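Local atomic coordinates of 2S Albumin protein (Dolichos, PDB entry 6IX1), a protein that is a 2S albumin seed protein of Dolichos with a hemopexin fold, its precise function in the seed not being settled. Residues A[105-119]-A[132-146]. Numbering follows the deposited sequence.
Sequences MFPVLKNTVFEDGID and LFKGNKYGRIAYDSK. With SO4 (sulfate ion), chain E.
The ammonium of Lys134 ties two turns of the 105-119 loop together: NZ donates to Val113 O at 2.8 Å and to Gly117 O at 2.8 Å. It meets the Val113 carbonyl almost head-on (C=O...N 170°) but lies tilted from the plane of the Gly117 one. With CG anti to the backbone N (chi1 179°), the lysine chain bends at chi2 and chi4, sliding past the Phe114 ring to bring NZ between the two carbonyls. Replacing Lys134 with an alanine would probably leave both oxygens without their shared donor and the turns freer to shift. Next to it, Asp119 N donates to Phe133 O at 2.8 Å, while Gly135 N reaches Asp119 OD2 at 2.8 Å from above the carboxylate plane (39° out of it), fastening the 134-137 hairpin turn.

Phe114 is sandwiched: Val113 CG2 lies over one face, and on the opposite face Leu132 CB makes a CH-pi contact 4.0 Å from the ring centroid. The backbone of Phe133 and Gly139 meets the ring edge. Further along, Leu109 CD1 and Leu132 CD1 meet tip to tip at 4.0 Å, and Ile141 CD1 approaches Phe106 CD1 at 3.6 Å, the two side chains crossing at about a right angle. The extended Lys146 lays CG against Phe106, and its NZ donates to Met105 O in the carbonyl plane at 2.8 Å. A water bridges Val108 N and Lys146 O.

Tyr138 and Arg140 point away from the loop and bind a sulfate, probably from crystallisation. The loop thus carries the chain from helix 102-105 across the face of hairpin 129-142 that bears Leu132 and Ile141 to strand 120-123 of the same antiparallel sheet, as in the four-bladed hemopexin beta-propeller.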
loop_
_atom_site.group_PDB
_atom_site.type_symbol
_atom_site.label_atom_id
_atom_site.label_comp_id
_atom_site.label_asym_id
_atom_site.label_seq_id
_atom_site.Cartn_x
_atom_site.Cartn_y
_atom_site.Cartn_z
ATOM N N MET A 105 9.475 -13.185 8.160
ATOM C CA MET A 105 9.589 -12.855 6.732
ATOM C C MET A 105 10.803 -11.945 6.505
ATOM O O MET A 105 11.489 -12.076 5.521
ATOM C CB MET A 105 8.306 -12.223 6.215
ATOM C CG MET A 105 8.295 -12.078 4.757
ATOM S SD MET A 105 8.209 -13.607 3.824
ATOM C CE MET A 105 6.431 -13.873 3.909
ATOM N N PHE A 106 10.949 -10.968 7.407
ATOM C CA PHE A 106 11.981 -9.927 7.290
ATOM C C PHE A 106 12.687 -9.853 8.622
ATOM O O PHE A 106 12.366 -8.991 9.462
ATOM C CB PHE A 106 11.381 -8.573 6.947
ATOM C CG PHE A 106 10.524 -8.533 5.717
ATOM C CD1 PHE A 106 11.091 -8.502 4.454
ATOM C CD2 PHE A 106 9.148 -8.558 5.827
ATOM C CE1 PHE A 106 10.268 -8.539 3.324
ATOM C CE2 PHE A 106 8.333 -8.522 4.679
ATOM C CZ PHE A 106 8.889 -8.472 3.445
ATOM N N PRO A 107 13.657 -10.762 8.867
ATOM C CA PRO A 107 14.367 -10.748 10.158
ATOM C C PRO A 107 14.953 -9.398 10.609
ATOM O O PRO A 107 15.023 -9.168 11.842
ATOM C CB PRO A 107 15.453 -11.806 9.941
ATOM C CG PRO A 107 14.766 -12.830 9.053
ATOM C CD PRO A 107 13.961 -11.962 8.098
ATOM N N VAL A 108 15.310 -8.511 9.673
ATOM C CA VAL A 108 15.856 -7.194 10.071
ATOM C C VAL A 108 14.809 -6.383 10.814
ATOM O O VAL A 108 15.163 -5.408 11.504
ATOM C CB VAL A 108 16.339 -6.361 8.883
ATOM C CG1 VAL A 108 17.589 -6.961 8.283
ATOM C CG2 VAL A 108 15.255 -6.033 7.880
ATOM N N LEU A 109 13.552 -6.751 10.656
ATOM C CA LEU A 109 12.436 -6.018 11.302
ATOM C C LEU A 109 12.106 -6.607 12.681
ATOM O O LEU A 109 11.303 -6.009 13.382
ATOM C CB LEU A 109 11.181 -6.001 10.376
ATOM C CG LEU A 109 11.360 -5.345 9.007
ATOM C CD1 LEU A 109 10.003 -5.299 8.271
ATOM C CD2 LEU A 109 11.959 -4.003 9.112
ATOM N N LYS A 110 12.657 -7.765 13.010
ATOM C CA LYS A 110 12.399 -8.300 14.355
ATOM C C LYS A 110 12.844 -7.274 15.392
ATOM O O LYS A 110 13.891 -6.587 15.199
ATOM C CB LYS A 110 13.172 -9.600 14.580
ATOM C CG LYS A 110 12.783 -10.365 15.835
ATOM C CD LYS A 110 13.760 -11.498 16.168
ATOM C CE LYS A 110 13.256 -12.202 17.419
ATOM N NZ LYS A 110 14.211 -13.187 17.964
ATOM N N ASN A 111 12.052 -7.108 16.435
ATOM C CA ASN A 111 12.329 -6.172 17.526
ATOM C C ASN A 111 12.142 -4.721 17.167
ATOM O O ASN A 111 12.359 -3.915 18.080
ATOM C CB ASN A 111 13.682 -6.435 18.164
ATOM C CG ASN A 111 13.830 -7.867 18.642
ATOM O OD1 ASN A 111 12.910 -8.431 19.227
ATOM N ND2 ASN A 111 14.947 -8.477 18.296
ATOM N N THR A 112 11.781 -4.433 15.936
ATOM C CA THR A 112 11.527 -3.058 15.495
ATOM C C THR A 112 10.055 -2.669 15.637
ATOM O O THR A 112 9.201 -3.518 15.850
ATOM C CB THR A 112 12.012 -2.748 14.082
ATOM O OG1 THR A 112 11.047 -3.268 13.159
ATOM C CG2 THR A 112 13.411 -3.194 13.848
ATOM N N VAL A 113 9.749 -1.397 15.378
ATOM C CA VAL A 113 8.331 -0.931 15.393
ATOM C C VAL A 113 7.450 -1.671 14.357
ATOM O O VAL A 113 6.193 -1.675 14.531
ATOM C CB VAL A 113 8.232 0.570 15.151
ATOM C CG1 VAL A 113 8.856 1.335 16.318
ATOM C CG2 VAL A 113 8.753 0.968 13.776
ATOM N N PHE A 114 8.020 -2.332 13.398
ATOM C CA PHE A 114 7.263 -2.984 12.328
ATOM C C PHE A 114 6.882 -4.408 12.697
ATOM O O PHE A 114 6.041 -4.998 11.997
ATOM C CB PHE A 114 8.080 -3.006 11.041
ATOM C CG PHE A 114 8.307 -1.639 10.446
ATOM C CD1 PHE A 114 7.301 -0.810 10.037
ATOM C CD2 PHE A 114 9.582 -1.105 10.459
ATOM C CE1 PHE A 114 7.553 0.465 9.578
ATOM C CE2 PHE A 114 9.845 0.151 9.979
ATOM C CZ PHE A 114 8.843 0.917 9.543
ATOM N N GLU A 115 7.476 -4.998 13.720
ATOM C CA GLU A 115 7.289 -6.465 13.894
ATOM C C GLU A 115 5.822 -6.851 14.192
ATOM O O GLU A 115 5.430 -7.920 13.822
ATOM C CB GLU A 115 8.202 -7.003 14.968
ATOM C CG GLU A 115 7.895 -6.696 16.382
ATOM C CD GLU A 115 8.777 -7.469 17.382
ATOM O OE1 GLU A 115 9.600 -8.388 16.930
ATOM O OE2 GLU A 115 8.663 -7.136 18.558
ATOM N N ASP A 116 5.045 -6.003 14.842
ATOM C CA ASP A 116 3.659 -6.374 15.203
ATOM C C ASP A 116 2.649 -5.924 14.150
ATOM O O ASP A 116 1.470 -6.200 14.310
ATOM C CB ASP A 116 3.258 -5.768 16.561
ATOM C CG ASP A 116 4.092 -6.229 17.731
ATOM O OD1 ASP A 116 4.358 -7.398 17.738
ATOM O OD2 ASP A 116 4.394 -5.395 18.607
ATOM N N GLY A 117 3.110 -5.229 13.121
ATOM C CA GLY A 117 2.221 -4.712 12.071
ATOM C C GLY A 117 2.875 -3.577 11.372
ATOM O O GLY A 117 3.636 -2.840 11.943
ATOM N N ILE A 118 2.449 -3.390 10.129
ATOM C CA ILE A 118 2.842 -2.232 9.312
ATOM C C ILE A 118 1.581 -1.480 8.934
ATOM O O ILE A 118 0.613 -2.154 8.501
ATOM C CB ILE A 118 3.725 -2.699 8.117
ATOM C CG1 ILE A 118 4.867 -3.620 8.601
ATOM C CG2 ILE A 118 4.229 -1.486 7.350
ATOM C CD1 ILE A 118 5.808 -4.025 7.574
ATOM N N ASP A 119 1.605 -0.147 9.001
ATOM C CA ASP A 119 0.380 0.574 8.606
ATOM C C ASP A 119 0.272 0.672 7.094
ATOM O O ASP A 119 -0.869 0.535 6.596
ATOM C CB ASP A 119 0.405 1.993 9.168
ATOM C CG ASP A 119 0.246 2.123 10.684
ATOM O OD1 ASP A 119 -0.206 1.122 11.316
ATOM O OD2 ASP A 119 0.620 3.161 11.230
ATOM N N LEU A 132 8.065 1.757 4.292
ATOM C CA LEU A 132 7.265 1.155 5.360
ATOM C C LEU A 132 6.890 2.235 6.400
ATOM O O LEU A 132 7.797 2.939 6.845
ATOM C CB LEU A 132 8.015 -0.001 6.045
ATOM C CG LEU A 132 8.563 -1.101 5.139
ATOM C CD1 LEU A 132 9.243 -2.093 6.006
ATOM C CD2 LEU A 132 7.510 -1.845 4.329
ATOM N N PHE A 133 5.614 2.275 6.786
ATOM C CA PHE A 133 5.127 3.303 7.699
ATOM C C PHE A 133 4.471 2.622 8.885
ATOM O O PHE A 133 3.719 1.655 8.696
ATOM C CB PHE A 133 4.077 4.188 7.030
ATOM C CG PHE A 133 4.660 4.945 5.875
ATOM C CD1 PHE A 133 5.315 6.140 6.116
ATOM C CD2 PHE A 133 4.613 4.475 4.541
ATOM C CE1 PHE A 133 5.936 6.852 5.090
ATOM C CE2 PHE A 133 5.209 5.201 3.531
ATOM C CZ PHE A 133 5.817 6.401 3.787
ATOM N N LYS A 134 4.761 3.125 10.094
ATOM C CA LYS A 134 4.120 2.615 11.319
ATOM C C LYS A 134 4.001 3.773 12.290
ATOM O O LYS A 134 5.056 4.366 12.682
ATOM C CB LYS A 134 4.924 1.497 12.012
ATOM C CG LYS A 134 4.323 0.953 13.281
ATOM C CD LYS A 134 2.939 0.369 13.143
ATOM C CE LYS A 134 2.534 -0.386 14.372
ATOM N NZ LYS A 134 3.351 -1.581 14.460
ATOM N N GLY A 135 2.783 4.142 12.698
ATOM C CA GLY A 135 2.637 5.403 13.441
ATOM C C GLY A 135 3.279 6.541 12.713
ATOM O O GLY A 135 3.169 6.641 11.497
ATOM N N ASN A 136 3.978 7.405 13.420
ATOM C CA ASN A 136 4.649 8.566 12.809
ATOM C C ASN A 136 6.068 8.255 12.373
ATOM O O ASN A 136 6.829 9.176 12.059
ATOM C CB ASN A 136 4.608 9.748 13.728
ATOM C CG ASN A 136 5.591 9.727 14.885
ATOM O OD1 ASN A 136 6.029 8.654 15.257
ATOM N ND2 ASN A 136 5.852 10.929 15.412
ATOM N N LYS A 137 6.368 6.985 12.231
ATOM C CA LYS A 137 7.688 6.501 11.897
ATOM C C LYS A 137 7.680 5.829 10.494
ATOM O O LYS A 137 6.652 5.346 10.021
ATOM C CB LYS A 137 8.198 5.508 12.920
ATOM C CG LYS A 137 8.318 5.992 14.357
ATOM C CD LYS A 137 9.410 6.961 14.600
ATOM C CE LYS A 137 9.470 7.458 16.042
ATOM N NZ LYS A 137 8.635 8.683 16.256
ATOM N N TYR A 138 8.852 5.812 9.859
ATOM C CA TYR A 138 8.988 5.136 8.596
ATOM C C TYR A 138 10.403 4.625 8.385
ATOM O O TYR A 138 11.390 5.229 8.909
ATOM C CB TYR A 138 8.570 6.046 7.438
ATOM C CG TYR A 138 9.668 6.798 6.762
ATOM C CD1 TYR A 138 10.240 7.897 7.380
ATOM C CD2 TYR A 138 10.232 6.349 5.599
ATOM C CE1 TYR A 138 11.272 8.601 6.779
ATOM C CE2 TYR A 138 11.229 7.030 4.973
ATOM C CZ TYR A 138 11.763 8.144 5.581
ATOM O OH TYR A 138 12.749 8.897 5.036
ATOM N N GLY A 139 10.537 3.599 7.597
ATOM C CA GLY A 139 11.801 3.152 7.067
ATOM C C GLY A 139 11.696 2.629 5.703
ATOM O O GLY A 139 10.636 2.828 5.022
ATOM N N ARG A 140 12.755 2.065 5.193
ATOM C CA ARG A 140 12.796 1.488 3.860
ATOM C C ARG A 140 13.419 0.116 3.894
ATOM O O ARG A 140 14.481 -0.035 4.529
ATOM C CB ARG A 140 13.640 2.328 2.921
ATOM C CG ARG A 140 13.489 3.829 2.895
ATOM C CD ARG A 140 14.862 4.382 2.727
ATOM N NE ARG A 140 15.004 5.663 3.330
ATOM C CZ ARG A 140 15.648 5.957 4.443
ATOM N NH1 ARG A 140 15.770 7.227 4.706
ATOM N NH2 ARG A 140 16.329 5.084 5.154
ATOM N N ILE A 141 12.800 -0.809 3.189
ATOM C CA ILE A 141 13.377 -2.150 3.011
ATOM C C ILE A 141 13.687 -2.349 1.535
ATOM O O ILE A 141 12.882 -1.972 0.705
ATOM C CB ILE A 141 12.497 -3.203 3.664
ATOM C CG1 ILE A 141 13.215 -4.531 3.840
ATOM C CG2 ILE A 141 11.200 -3.319 2.901
ATOM C CD1 ILE A 141 12.724 -5.309 4.989
ATOM N N ALA A 142 14.784 -3.014 1.258
ATOM C CA ALA A 142 15.063 -3.521 -0.101
ATOM C C ALA A 142 14.480 -4.917 -0.116
ATOM O O ALA A 142 14.887 -5.787 0.641
ATOM C CB ALA A 142 16.552 -3.532 -0.360
ATOM N N TYR A 143 13.440 -5.172 -0.928
ATOM C CA TYR A 143 12.652 -6.423 -0.806
ATOM C C TYR A 143 13.471 -7.643 -1.186
ATOM O O TYR A 143 13.137 -8.699 -0.784
ATOM C CB TYR A 143 11.306 -6.356 -1.514
ATOM C CG TYR A 143 11.375 -6.299 -3.021
ATOM C CD1 TYR A 143 11.690 -7.418 -3.790
ATOM C CD2 TYR A 143 11.190 -5.116 -3.691
ATOM C CE1 TYR A 143 11.814 -7.355 -5.160
ATOM C CE2 TYR A 143 11.255 -5.034 -5.038
ATOM C CZ TYR A 143 11.580 -6.153 -5.797
ATOM O OH TYR A 143 11.682 -6.074 -7.142
ATOM N N ASP A 144 14.465 -7.446 -2.079
ATOM C CA ASP A 144 15.167 -8.617 -2.633
ATOM C C ASP A 144 16.254 -9.093 -1.707
ATOM O O ASP A 144 16.378 -10.252 -1.509
ATOM C CB ASP A 144 15.732 -8.289 -4.009
ATOM C CG ASP A 144 16.680 -7.121 -4.152
ATOM O OD1 ASP A 144 16.724 -6.275 -3.216
ATOM O OD2 ASP A 144 17.332 -7.063 -5.195
ATOM N N SER A 145 16.998 -8.198 -1.111
ATOM C CA SER A 145 17.998 -8.574 -0.084
ATOM C C SER A 145 17.387 -8.625 1.307
ATOM O O SER A 145 18.034 -9.224 2.191
ATOM C CB SER A 145 19.068 -7.548 0.005
ATOM O OG SER A 145 18.533 -6.270 0.368
ATOM N N LYS A 146 16.196 -8.110 1.485
ATOM C CA LYS A 146 15.546 -7.966 2.802
ATOM C C LYS A 146 16.352 -7.137 3.791
ATOM O O LYS A 146 16.129 -7.272 4.982
ATOM C CB LYS A 146 15.068 -9.317 3.336
ATOM C CG LYS A 146 14.036 -10.030 2.444
ATOM C CD LYS A 146 13.673 -11.347 3.058
ATOM C CE LYS A 146 12.489 -11.980 2.349
ATOM N NZ LYS A 146 12.160 -13.237 3.018
HETATM S S SO4 E . 13.917 8.693 1.475
HETATM O O1 SO4 E . 14.307 7.572 0.532
HETATM O O2 SO4 E . 12.796 9.165 0.660
HETATM O O3 SO4 E . 15.031 9.491 1.441
HETATM O O4 SO4 E . 13.632 8.068 2.708
HETATM O O HOH W 1 15.345 -9.224 6.749
HETATM O O HOH W 2 1.801 5.201 9.501
#